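Local coordinates for protein FAD-binding oxidoreductase (Gulosibacter chungangensis, PDB 7PBI) that binds FAD covalently and probably works as a flavin-dependent oxidoreductase, here holding the phenolic ligand isoeugenol beside the flavin ring, at residues B[12-17]-B[75-80]; B[150-155]-B[369-374]; B[400-405]-B[436-441]. All coordinates share one frame; numbering follows the deposited sequence.

Contact 1 (B[12-17]-B[75-80]); sequences AEQFAN and NKYGIP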
loop_
_atom_site.group_PDB
_atom_site.type_symbol
_atom_site.label_atom_id
_atom_site.label_comp_id
_atom_site.label_asym_id
_atom_site.label_seq_id
_atom_site.Cartn_x
_atom_site.Cartn_y
_atom_site.Cartn_z
ATOM N N ALA B 12 6.589 31.095 -30.888
ATOM C CA ALA B 12 8.022 31.231 -30.576
ATOM C C ALA B 12 8.201 32.385 -29.583
ATOM O O ALA B 12 9.034 32.245 -28.680
ATOM C CB ALA B 12 8.812 31.412 -31.846
ATOM N N GLU B 13 7.427 33.475 -29.703
ATOM C CA GLU B 13 7.614 34.639 -28.794
ATOM C C GLU B 13 6.993 34.324 -27.433
ATOM O O GLU B 13 7.612 34.682 -26.400
ATOM C CB GLU B 13 7.035 35.945 -29.332
ATOM C CG GLU B 13 7.584 37.147 -28.563
ATOM C CD GLU B 13 6.718 38.395 -28.576
ATOM O OE1 GLU B 13 5.947 38.561 -29.552
ATOM O OE2 GLU B 13 6.808 39.192 -27.601
ATOM N N GLN B 14 5.815 33.693 -27.432
ATOM C CA GLN B 14 5.114 33.271 -26.193
ATOM C C GLN B 14 6.080 32.349 -25.433
ATOM O O GLN B 14 6.224 32.546 -24.214
ATOM C CB GLN B 14 3.738 32.702 -26.570
ATOM C CG GLN B 14 2.984 32.012 -25.439
ATOM C CD GLN B 14 2.376 32.944 -24.418
ATOM O OE1 GLN B 14 2.318 34.156 -24.603
ATOM N NE2 GLN B 14 1.921 32.373 -23.315
ATOM N N PHE B 15 6.774 31.443 -26.141
ATOM C CA PHE B 15 7.733 30.463 -25.561
ATOM C C PHE B 15 8.974 31.202 -25.050
ATOM O O PHE B 15 9.474 30.880 -23.963
ATOM C CB PHE B 15 8.142 29.381 -26.568
ATOM C CG PHE B 15 8.901 28.231 -25.951
ATOM C CD1 PHE B 15 10.225 28.373 -25.575
ATOM C CD2 PHE B 15 8.285 27.019 -25.699
ATOM C CE1 PHE B 15 10.915 27.334 -24.972
ATOM C CE2 PHE B 15 8.976 25.983 -25.090
ATOM C CZ PHE B 15 10.289 26.145 -24.727
ATOM N N ALA B 16 9.486 32.151 -25.829
ATOM C CA ALA B 16 10.701 32.938 -25.492
ATOM C C ALA B 16 10.440 33.765 -24.224
ATOM O O ALA B 16 11.350 33.874 -23.367
ATOM C CB ALA B 16 11.109 33.803 -26.665
ATOM N N ASN B 17 9.238 34.331 -24.112
ATOM C CA ASN B 17 8.834 35.164 -22.952
ATOM C C ASN B 17 8.826 34.293 -21.696
ATOM O O ASN B 17 9.181 34.815 -20.620
ATOM C CB ASN B 17 7.477 35.836 -23.172
ATOM C CG ASN B 17 7.516 36.866 -24.276
ATOM O OD1 ASN B 17 8.590 37.325 -24.644
ATOM N ND2 ASN B 17 6.361 37.221 -24.809
ATOM N N ASN B 75 2.073 27.821 -15.482
ATOM C CA ASN B 75 0.617 28.114 -15.443
ATOM C C ASN B 75 0.355 29.449 -16.144
ATOM O O ASN B 75 -0.405 29.467 -17.103
ATOM C CB ASN B 75 0.081 28.098 -14.012
ATOM C CG ASN B 75 -0.157 26.687 -13.532
ATOM O OD1 ASN B 75 -1.201 26.112 -13.820
ATOM N ND2 ASN B 75 0.820 26.112 -12.845
ATOM N N LYS B 76 0.989 30.522 -15.698
ATOM C CA LYS B 76 0.856 31.843 -16.355
ATOM C C LYS B 76 1.043 31.684 -17.870
ATOM O O LYS B 76 0.211 32.199 -18.600
ATOM C CB LYS B 76 1.856 32.844 -15.770
ATOM C CG LYS B 76 1.667 33.165 -14.289
ATOM C CD LYS B 76 0.348 33.850 -13.987
ATOM C CE LYS B 76 0.237 34.394 -12.578
ATOM N NZ LYS B 76 -0.800 35.457 -12.497
ATOM N N TYR B 77 2.072 30.975 -18.332
ATOM C CA TYR B 77 2.517 30.992 -19.757
ATOM C C TYR B 77 1.912 29.827 -20.555
ATOM O O TYR B 77 1.987 29.854 -21.804
ATOM C CB TYR B 77 4.044 31.055 -19.827
ATOM C CG TYR B 77 4.561 32.437 -19.522
ATOM C CD1 TYR B 77 4.744 32.864 -18.218
ATOM C CD2 TYR B 77 4.778 33.355 -20.536
ATOM C CE1 TYR B 77 5.185 34.146 -17.932
ATOM C CE2 TYR B 77 5.228 34.638 -20.267
ATOM C CZ TYR B 77 5.426 35.040 -18.960
ATOM O OH TYR B 77 5.856 36.315 -18.708
ATOM N N GLY B 78 1.280 28.869 -19.878
ATOM C CA GLY B 78 0.563 27.763 -20.540
ATOM C C GLY B 78 1.543 26.842 -21.233
ATOM O O GLY B 78 1.334 26.507 -22.417
ATOM N N ILE B 79 2.595 26.461 -20.514
ATOM C CA ILE B 79 3.714 25.658 -21.071
ATOM C C ILE B 79 3.795 24.344 -20.316
ATOM O O ILE B 79 3.947 24.333 -19.094
ATOM C CB ILE B 79 4.997 26.500 -21.054
ATOM C CG1 ILE B 79 4.871 27.499 -22.208
ATOM C CG2 ILE B 79 6.242 25.631 -21.146
ATOM C CD1 ILE B 79 5.994 28.456 -22.361
ATOM N N PRO B 80 3.665 23.209 -21.032
ATOM C CA PRO B 80 3.609 21.909 -20.380
ATOM C C PRO B 80 4.990 21.553 -19.806
ATOM O O PRO B 80 5.981 21.915 -20.404
ATOM C CB PRO B 80 3.142 20.962 -21.495
ATOM C CG PRO B 80 3.615 21.624 -22.775
ATOM C CD PRO B 80 3.639 23.114 -22.497
#
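Gln14 and Tyr77 join the first turns of helix 12-26 to the C-terminal end of helix 64-77, a helix closed by a Schellman motif in the FAD-binding domain. Gly78, with positive phi, is the C-prime residue; the backbone N of Ile79 bonds five residues back, while Gly78 N reaches Asn75 O in a weak bond. The Tyr77 carbonyl, at this helix end, takes an outside donor: NE2 of Gln14 bonds Tyr77 O at 2.9 Å, with an N-H...O angle of 144°. The donor is tilted 27° from the carbonyl plane, whereas the acceptor lies in the amide plane of Gln14. A bend at chi2 (75°) turns this amide toward the helix end. Cutting this side chain back to an alanine is likely to leave Tyr77 O without its side-chain donor and to open a gap beside CD2 of the tyrosine ring. That ring shows how the helices meet. From CB and CG of Tyr77, which make no close approach to residues 12-17, the side chain extends along helix 12-26. CD2 of Tyr77 is the first atom to meet it, at 4.0 Å from Gln14 O. Farther out, CE2 of Tyr77 approaches CB of Asn17 at 3.9 Å, obliquely to the ring. At the tip, OH of Tyr77 is 4.1 Å from Asn17 O, too far to count as a bond; CZ keeps a similar separation. The side chain also touches Ala18 and Glu21, farther along the same helix. Beside the polar link, Ile79 points toward the helix and its CD1 makes the apolar contact, with Val103 of strand 103-106 touching both Ile79 and Phe15. CD1 of Ile79 meets CA of Phe15 at 4.2 Å and CD2 of the phenylalanine ring at 4.3 Å.

Contact 2 (B[150-155]-B[369-374]); sequences PAELDW and NARHEL. With FAD (flavin-adenine dinucleotide), chain K; H7Y (isoeugenol), chain L.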
loop_
_atom_site.group_PDB
_atom_site.type_symbol
_atom_site.label_atom_id
_atom_site.label_comp_id
_atom_site.label_asym_id
_atom_site.label_seq_id
_atom_site.Cartn_x
_atom_site.Cartn_y
_atom_site.Cartn_z
ATOM N N PRO B 150 17.897 -2.166 -4.602
ATOM C CA PRO B 150 18.106 -1.552 -5.905
ATOM C C PRO B 150 17.395 -2.349 -6.999
ATOM O O PRO B 150 17.083 -3.525 -6.784
ATOM C CB PRO B 150 19.626 -1.635 -6.072
ATOM C CG PRO B 150 19.974 -2.944 -5.390
ATOM C CD PRO B 150 18.953 -3.136 -4.277
ATOM N N ALA B 151 17.158 -1.660 -8.115
ATOM C CA ALA B 151 16.847 -2.224 -9.442
ATOM C C ALA B 151 18.158 -2.732 -10.057
ATOM O O ALA B 151 19.209 -2.687 -9.371
ATOM C CB ALA B 151 16.180 -1.165 -10.297
ATOM N N GLU B 152 18.114 -3.169 -11.317
ATOM C CA GLU B 152 19.269 -3.799 -12.002
ATOM C C GLU B 152 20.414 -2.787 -12.068
ATOM O O GLU B 152 21.551 -3.163 -11.740
ATOM C CB GLU B 152 18.864 -4.278 -13.395
ATOM C CG GLU B 152 17.698 -5.264 -13.387
ATOM C CD GLU B 152 18.013 -6.707 -13.746
ATOM O OE1 GLU B 152 19.181 -6.990 -14.065
ATOM O OE2 GLU B 152 17.081 -7.551 -13.715
ATOM N N LEU B 153 20.117 -1.541 -12.437
ATOM C CA LEU B 153 21.156 -0.547 -12.805
ATOM C C LEU B 153 21.279 0.511 -11.718
ATOM O O LEU B 153 20.274 1.195 -11.444
ATOM C CB LEU B 153 20.770 0.062 -14.150
ATOM C CG LEU B 153 20.447 -0.987 -15.204
ATOM C CD1 LEU B 153 19.826 -0.368 -16.439
ATOM C CD2 LEU B 153 21.709 -1.734 -15.554
ATOM N N ASP B 154 22.482 0.657 -11.165
ATOM C CA ASP B 154 22.724 1.475 -9.950
ATOM C C ASP B 154 22.551 2.971 -10.239
ATOM O O ASP B 154 22.434 3.714 -9.259
ATOM C CB ASP B 154 24.084 1.174 -9.315
ATOM C CG ASP B 154 25.283 1.171 -10.246
ATOM O OD1 ASP B 154 25.221 1.815 -11.323
ATOM O OD2 ASP B 154 26.274 0.511 -9.881
ATOM N N TRP B 155 22.523 3.406 -11.503
ATOM C CA TRP B 155 22.308 4.837 -11.854
ATOM C C TRP B 155 20.829 5.220 -11.745
ATOM O O TRP B 155 20.549 6.434 -11.846
ATOM C CB TRP B 155 22.833 5.174 -13.248
ATOM C CG TRP B 155 22.185 4.414 -14.358
ATOM C CD1 TRP B 155 20.859 4.314 -14.672
ATOM C CD2 TRP B 155 22.885 3.652 -15.345
ATOM N NE1 TRP B 155 20.687 3.532 -15.786
ATOM C CE2 TRP B 155 21.917 3.119 -16.226
ATOM C CE3 TRP B 155 24.239 3.383 -15.564
ATOM C CZ2 TRP B 155 22.267 2.330 -17.318
ATOM C CZ3 TRP B 155 24.584 2.597 -16.639
ATOM C CH2 TRP B 155 23.608 2.080 -17.497
ATOM N N ASN B 369 26.860 -14.232 -9.236
ATOM C CA ASN B 369 27.432 -13.203 -8.341
ATOM C C ASN B 369 26.630 -11.908 -8.519
ATOM O O ASN B 369 26.406 -11.229 -7.503
ATOM C CB ASN B 369 28.922 -12.995 -8.578
ATOM C CG ASN B 369 29.474 -11.994 -7.598
ATOM O OD1 ASN B 369 29.671 -12.316 -6.434
ATOM N ND2 ASN B 369 29.671 -10.768 -8.052
ATOM N N ALA B 370 26.201 -11.591 -9.748
ATOM C CA ALA B 370 25.439 -10.358 -10.072
ATOM C C ALA B 370 24.101 -10.398 -9.327
ATOM O O ALA B 370 23.749 -9.377 -8.670
ATOM C CB ALA B 370 25.245 -10.196 -11.562
ATOM N N ARG B 371 23.401 -11.534 -9.401
ATOM C CA ARG B 371 22.097 -11.706 -8.706
ATOM C C ARG B 371 22.348 -11.682 -7.194
ATOM O O ARG B 371 21.599 -11.005 -6.481
ATOM C CB ARG B 371 21.370 -12.993 -9.119
ATOM C CG ARG B 371 21.116 -13.133 -10.612
ATOM C CD ARG B 371 20.991 -11.815 -11.338
ATOM N NE ARG B 371 19.705 -11.215 -11.044
ATOM C CZ ARG B 371 19.232 -10.121 -11.624
ATOM N NH1 ARG B 371 19.965 -9.475 -12.518
ATOM N NH2 ARG B 371 18.036 -9.665 -11.293
ATOM N N HIS B 372 23.375 -12.377 -6.712
ATOM C CA HIS B 372 23.692 -12.385 -5.268
ATOM C C HIS B 372 23.866 -10.941 -4.780
ATOM O O HIS B 372 23.418 -10.627 -3.654
ATOM C CB HIS B 372 24.922 -13.235 -4.984
ATOM C CG HIS B 372 25.305 -13.174 -3.551
ATOM N ND1 HIS B 372 24.507 -13.713 -2.562
ATOM C CD2 HIS B 372 26.364 -12.602 -2.938
ATOM C CE1 HIS B 372 25.068 -13.504 -1.393
ATOM N NE2 HIS B 372 26.217 -12.825 -1.596
ATOM N N GLU B 373 24.491 -10.091 -5.594
ATOM C CA GLU B 373 24.728 -8.665 -5.258
ATOM C C GLU B 373 23.373 -7.947 -5.141
ATOM O O GLU B 373 23.117 -7.354 -4.058
ATOM C CB GLU B 373 25.678 -8.029 -6.281
ATOM C CG GLU B 373 27.144 -8.099 -5.865
ATOM C CD GLU B 373 28.147 -7.530 -6.860
ATOM O OE1 GLU B 373 27.779 -7.341 -8.050
ATOM O OE2 GLU B 373 29.301 -7.266 -6.438
ATOM N N LEU B 374 22.520 -8.016 -6.179
ATOM C CA LEU B 374 21.209 -7.299 -6.195
ATOM C C LEU B 374 20.375 -7.749 -4.989
ATOM O O LEU B 374 19.903 -6.873 -4.244
ATOM C CB LEU B 374 20.466 -7.552 -7.516
ATOM C CG LEU B 374 21.085 -6.915 -8.768
ATOM C CD1 LEU B 374 20.205 -7.139 -9.994
ATOM C CD2 LEU B 374 21.359 -5.428 -8.574
HETATM P PA FAD K . 13.165 8.772 -13.627
HETATM O O1A FAD K . 13.419 8.829 -15.100
HETATM O O2A FAD K . 13.782 9.861 -12.820
HETATM O O5B FAD K . 11.596 8.732 -13.338
HETATM C C5B FAD K . 10.707 7.956 -14.165
HETATM C C4B FAD K . 9.384 8.665 -14.251
HETATM O O4B FAD K . 8.820 8.807 -12.920
HETATM C C3B FAD K . 9.420 10.096 -14.797
HETATM O O3B FAD K . 9.337 10.128 -16.214
HETATM C C2B FAD K . 8.163 10.692 -14.162
HETATM O O2B FAD K . 6.990 10.285 -14.833
HETATM C C1B FAD K . 8.218 10.078 -12.767
HETATM N N9A FAD K . 9.005 10.837 -11.811
HETATM C C8A FAD K . 10.310 10.606 -11.477
HETATM N N7A FAD K . 10.778 11.453 -10.591
HETATM C C5A FAD K . 9.710 12.293 -10.332
HETATM C C6A FAD K . 9.580 13.397 -9.479
HETATM N N6A FAD K . 10.564 13.843 -8.700
HETATM N N1A FAD K . 8.380 14.024 -9.468
HETATM C C2A FAD K . 7.403 13.557 -10.259
HETATM N N3A FAD K . 7.414 12.516 -11.088
HETATM C C4A FAD K . 8.615 11.924 -11.082
HETATM N N1 FAD K . 13.188 -0.951 -13.690
HETATM C C2 FAD K . 12.839 -1.534 -12.531
HETATM O O2 FAD K . 12.017 -1.003 -11.781
HETATM N N3 FAD K . 13.385 -2.698 -12.111
HETATM C C4 FAD K . 14.303 -3.384 -12.854
HETATM O O4 FAD K . 14.769 -4.426 -12.414
HETATM C C4X FAD K . 14.689 -2.818 -14.098
HETATM N N5 FAD K . 15.560 -3.453 -14.838
HETATM C C5X FAD K . 15.912 -2.879 -16.026
HETATM C C6 FAD K . 16.858 -3.551 -16.818
HETATM C C7 FAD K . 17.280 -3.038 -18.019
HETATM C C7M FAD K . 18.298 -3.796 -18.830
HETATM C C8 FAD K . 16.745 -1.814 -18.473
HETATM C C8M FAD K . 17.175 -1.244 -19.798
HETATM C C9 FAD K . 15.818 -1.141 -17.713
HETATM C C9A FAD K . 15.383 -1.651 -16.477
HETATM N N10 FAD K . 14.448 -1.000 -15.667
HETATM C C10 FAD K . 14.073 -1.560 -14.450
HETATM C "C1'" FAD K . 13.890 0.311 -16.074
HETATM C "C2'" FAD K . 14.743 1.497 -15.559
HETATM O "O2'" FAD K . 16.148 1.231 -15.746
HETATM C "C3'" FAD K . 14.544 1.823 -14.070
HETATM O "O3'" FAD K . 13.191 1.649 -13.676
HETATM C "C4'" FAD K . 15.002 3.226 -13.657
HETATM O "O4'" FAD K . 15.198 3.263 -12.243
HETATM C "C5'" FAD K . 14.021 4.321 -13.998
HETATM O "O5'" FAD K . 14.755 5.551 -14.245
HETATM P P FAD K . 15.005 6.588 -13.055
HETATM O O1P FAD K . 16.083 7.513 -13.525
HETATM O O2P FAD K . 15.195 5.864 -11.762
HETATM O O3P FAD K . 13.592 7.348 -13.031
HETATM C CAA H7Y L . 15.497 -7.450 -16.237
HETATM C CAD H7Y L . 14.365 -6.721 -15.558
HETATM C CAE H7Y L . 13.599 -5.643 -16.340
HETATM C CAJ H7Y L . 12.565 -4.958 -15.727
HETATM C CAH H7Y L . 12.163 -5.460 -14.516
HETATM C CAF H7Y L . 11.940 -3.821 -16.259
HETATM C CAG H7Y L . 10.919 -3.194 -15.556
HETATM C CAK H7Y L . 10.531 -3.704 -14.329
HETATM O OAC H7Y L . 9.543 -3.117 -13.599
HETATM C CAL H7Y L . 11.156 -4.847 -13.808
HETATM O OAI H7Y L . 10.764 -5.348 -12.590
HETATM C CAB H7Y L . 11.534 -6.453 -12.001
#
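Glu152 and Arg371 meet as a salt bridge at the flavin and isoeugenol pocket, where a loop of the FAD-binding domain faces helix 363-375. Their planar ends are not coplanar: the carboxylate and guanidinium planes stand 48° apart. NH1 of Arg371 bonds OE1 of Glu152 at 3.0 Å with a nearly straight N-H...O angle of 169°. The carboxylate oxygen lies in the guanidinium plane, yet the arginine comes to it from above the carboxylate plane. The second arm is weak, NH2 of Arg371 standing 3.4 Å from OE2 of Glu152. Ser383 also hydrogen-bonds OE1, which is therefore gripped from two sources, and Tyr169 forms a cation-pi contact with Arg371, helping to fix the guanidinium. Bends at chi2 and chi3 bring that group round to the loop, although the arginine CB points away from it. One helical turn on, Leu374 sets CD1 against one guanidinium face, displaced toward its rim, while the edge of the group holds the glutamate.

The aliphatic part of Glu152, an FAD-binding residue, borders the cofactor. With CG anti to the carbonyl carbon (chi1 -57°), the methylene lies beside the isoalloxazine, Glu152 CG being next to N5 of FAD. Beyond it, OE2 of Glu152 lies beside the CAA end of isoeugenol. Ala151 presents its CB to the pyrimidine part of the flavin. On the helix side, CD2 of Leu374 contacts Ala151 O at 3.6 Å and CG of Pro150 at 4.3 Å.

Contact 3 (B[400-405]-B[436-441]); sequences PVSAPS and REMHHI. With H7Y (isoeugenol), chain L.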
loop_
_atom_site.group_PDB
_atom_site.type_symbol
_atom_site.label_atom_id
_atom_site.label_comp_id
_atom_site.label_asym_id
_atom_site.label_seq_id
_atom_site.Cartn_x
_atom_site.Cartn_y
_atom_site.Cartn_z
ATOM N N PRO B 400 3.316 -7.557 -19.054
ATOM C CA PRO B 400 1.993 -7.889 -18.542
ATOM C C PRO B 400 2.055 -8.560 -17.167
ATOM O O PRO B 400 3.058 -9.128 -16.816
ATOM C CB PRO B 400 1.423 -8.836 -19.598
ATOM C CG PRO B 400 2.640 -9.506 -20.187
ATOM C CD PRO B 400 3.733 -8.458 -20.140
ATOM N N VAL B 401 0.950 -8.461 -16.436
ATOM C CA VAL B 401 0.727 -9.133 -15.125
ATOM C C VAL B 401 -0.410 -10.145 -15.275
ATOM O O VAL B 401 -1.412 -9.830 -15.948
ATOM C CB VAL B 401 0.434 -8.095 -14.034
ATOM C CG1 VAL B 401 -0.203 -8.712 -12.798
ATOM C CG2 VAL B 401 1.710 -7.355 -13.683
ATOM N N SER B 402 -0.246 -11.321 -14.679
ATOM C CA SER B 402 -1.201 -12.445 -14.821
ATOM C C SER B 402 -1.238 -13.276 -13.543
ATOM O O SER B 402 -0.374 -13.090 -12.672
ATOM C CB SER B 402 -0.861 -13.293 -16.016
ATOM O OG SER B 402 0.367 -13.980 -15.835
ATOM N N ALA B 403 -2.241 -14.144 -13.452
ATOM C CA ALA B 403 -2.395 -15.140 -12.372
ATOM C C ALA B 403 -1.221 -16.102 -12.474
ATOM O O ALA B 403 -0.951 -16.598 -13.563
ATOM C CB ALA B 403 -3.716 -15.853 -12.513
ATOM N N PRO B 404 -0.484 -16.365 -11.368
ATOM C CA PRO B 404 0.741 -17.158 -11.410
ATOM C C PRO B 404 0.324 -18.608 -11.667
ATOM O O PRO B 404 -0.237 -19.248 -10.814
ATOM C CB PRO B 404 1.390 -16.968 -10.036
ATOM C CG PRO B 404 0.207 -16.699 -9.132
ATOM C CD PRO B 404 -0.820 -15.978 -9.992
ATOM N N SER B 405 0.555 -19.047 -12.891
ATOM C CA SER B 405 0.054 -20.319 -13.441
ATOM C C SER B 405 1.081 -20.803 -14.465
ATOM O O SER B 405 1.456 -20.006 -15.342
ATOM C CB SER B 405 -1.310 -20.108 -14.031
ATOM O OG SER B 405 -1.699 -21.227 -14.805
ATOM N N ARG B 436 1.164 -13.677 -5.035
ATOM C CA ARG B 436 -0.082 -14.184 -5.668
ATOM C C ARG B 436 -0.170 -13.748 -7.136
ATOM O O ARG B 436 -1.211 -14.038 -7.754
ATOM C CB ARG B 436 -1.314 -13.653 -4.931
ATOM C CG ARG B 436 -1.356 -14.016 -3.455
ATOM C CD ARG B 436 -2.572 -13.423 -2.783
ATOM N NE ARG B 436 -2.764 -13.925 -1.432
ATOM C CZ ARG B 436 -1.982 -13.645 -0.403
ATOM N NH1 ARG B 436 -0.924 -12.867 -0.562
ATOM N NH2 ARG B 436 -2.264 -14.149 0.786
ATOM N N GLU B 437 0.851 -13.068 -7.667
ATOM C CA GLU B 437 0.830 -12.500 -9.043
ATOM C C GLU B 437 2.166 -12.760 -9.722
ATOM O O GLU B 437 3.205 -12.838 -9.030
ATOM C CB GLU B 437 0.530 -10.996 -9.067
ATOM C CG GLU B 437 1.320 -10.176 -8.061
ATOM C CD GLU B 437 2.740 -9.806 -8.457
ATOM O OE1 GLU B 437 3.069 -9.933 -9.652
ATOM O OE2 GLU B 437 3.520 -9.382 -7.575
ATOM N N MET B 438 2.114 -12.842 -11.048
ATOM C CA MET B 438 3.289 -13.081 -11.909
ATOM C C MET B 438 3.416 -11.925 -12.901
ATOM O O MET B 438 2.476 -11.719 -13.705
ATOM C CB MET B 438 3.116 -14.398 -12.663
ATOM C CG MET B 438 4.341 -14.830 -13.415
ATOM S SD MET B 438 4.127 -16.528 -13.972
ATOM C CE MET B 438 2.848 -16.333 -15.213
ATOM N N HIS B 439 4.539 -11.208 -12.827
ATOM C CA HIS B 439 5.030 -10.303 -13.898
ATOM C C HIS B 439 5.726 -11.125 -14.977
ATOM O O HIS B 439 6.584 -11.943 -14.633
ATOM C CB HIS B 439 6.019 -9.274 -13.359
ATOM C CG HIS B 439 5.409 -8.299 -12.415
ATOM N ND1 HIS B 439 5.099 -8.636 -11.116
ATOM C CD2 HIS B 439 5.076 -7.000 -12.572
ATOM C CE1 HIS B 439 4.596 -7.584 -10.507
ATOM N NE2 HIS B 439 4.573 -6.563 -11.381
ATOM N N HIS B 440 5.365 -10.900 -16.234
ATOM C CA HIS B 440 6.175 -11.314 -17.401
ATOM C C HIS B 440 6.910 -10.082 -17.916
ATOM O O HIS B 440 6.241 -9.158 -18.377
ATOM C CB HIS B 440 5.289 -11.958 -18.460
ATOM C CG HIS B 440 6.027 -12.266 -19.708
ATOM N ND1 HIS B 440 5.418 -12.279 -20.936
ATOM C CD2 HIS B 440 7.329 -12.539 -19.924
ATOM C CE1 HIS B 440 6.308 -12.564 -21.863
ATOM N NE2 HIS B 440 7.491 -12.722 -21.268
ATOM N N ILE B 441 8.234 -10.065 -17.806
ATOM C CA ILE B 441 9.095 -9.030 -18.450
ATOM C C ILE B 441 9.546 -9.530 -19.826
ATOM O O ILE B 441 10.421 -10.406 -19.883
ATOM C CB ILE B 441 10.297 -8.711 -17.554
ATOM C CG1 ILE B 441 9.834 -8.186 -16.196
ATOM C CG2 ILE B 441 11.248 -7.756 -18.254
ATOM C CD1 ILE B 441 9.138 -6.842 -16.257
HETATM C CAA H7Y L . 15.497 -7.450 -16.237
HETATM C CAD H7Y L . 14.365 -6.721 -15.558
HETATM C CAE H7Y L . 13.599 -5.643 -16.340
HETATM C CAJ H7Y L . 12.565 -4.958 -15.727
HETATM C CAH H7Y L . 12.163 -5.460 -14.516
HETATM C CAF H7Y L . 11.940 -3.821 -16.259
HETATM C CAG H7Y L . 10.919 -3.194 -15.556
HETATM C CAK H7Y L . 10.531 -3.704 -14.329
HETATM O OAC H7Y L . 9.543 -3.117 -13.599
HETATM C CAL H7Y L . 11.156 -4.847 -13.808
HETATM O OAI H7Y L . 10.764 -5.348 -12.590
HETATM C CAB H7Y L . 11.534 -6.453 -12.001
#
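Met438 O accepts the N-H of Ser402 at 2.9 Å, with an angle of 157°, and is also approached by CA of Val401 at 3.4 Å in a CA-H...O contact. Both belong to an antiparallel pairing of strands 393-402 and 438-447 in the eight-stranded sheet of the FAD-linked oxidase C-terminal domain. Met438 N returns a bond to Ser402 O at 3.0 Å, completing the hydrogen-bonded pair, and His440 N donates to Pro400 O at the same length.

Val401 and His439, the intervening non-hydrogen-bonded pair, send their side chains side by side to one face. CG2 of Val401 sits over a face of the imidazole, displaced toward its rim: it is 3.9 Å from the ring centroid and 25° off the normal, a CH-pi contact. Tyr476 meets this histidine edge-to-face, and Tyr208 of the second subunit meets its ring steeply. The subunit interface also receives Arg436, whose guanidinium bonds Tyr172 of the second subunit.

On the face that carries Ser402, the methionine chain runs out extended and then turns at chi3 (69°), which swings its methyl back against the neighbouring strand. CE of Met438 thereby reaches OG of Ser402 at 3.5 Å, while its CB packs on Pro404 where the chain leaves the strand. Ser405 next supplies the N-cap of helix 406-422. At the opposite end of the pairing, Ile441 lines the isoeugenol pocket, its CG2 lying 3.7 Å from CAE of isoeugenol.

From the N terminus, contact 1 closes the first loop, bringing the opening helix 12-26 onto the end of helix 64-77. The chain then passes through the flavin-binding region, and contact 2 closes the longest loop of the three, from residues 150-155 to 369-374, tying the FAD-binding domain to the C-terminal family region. Contact 3 closes a shorter loop within that later region, joining two adjacent sheet strands. The three loops follow in series, none nested or crossing. Contact 1 is remote, its centre 42 Å from that of contact 2 and 44 Å from that of contact 3. Contacts 2 and 3, with nearest atoms about 7 Å apart, both touch isoeugenol.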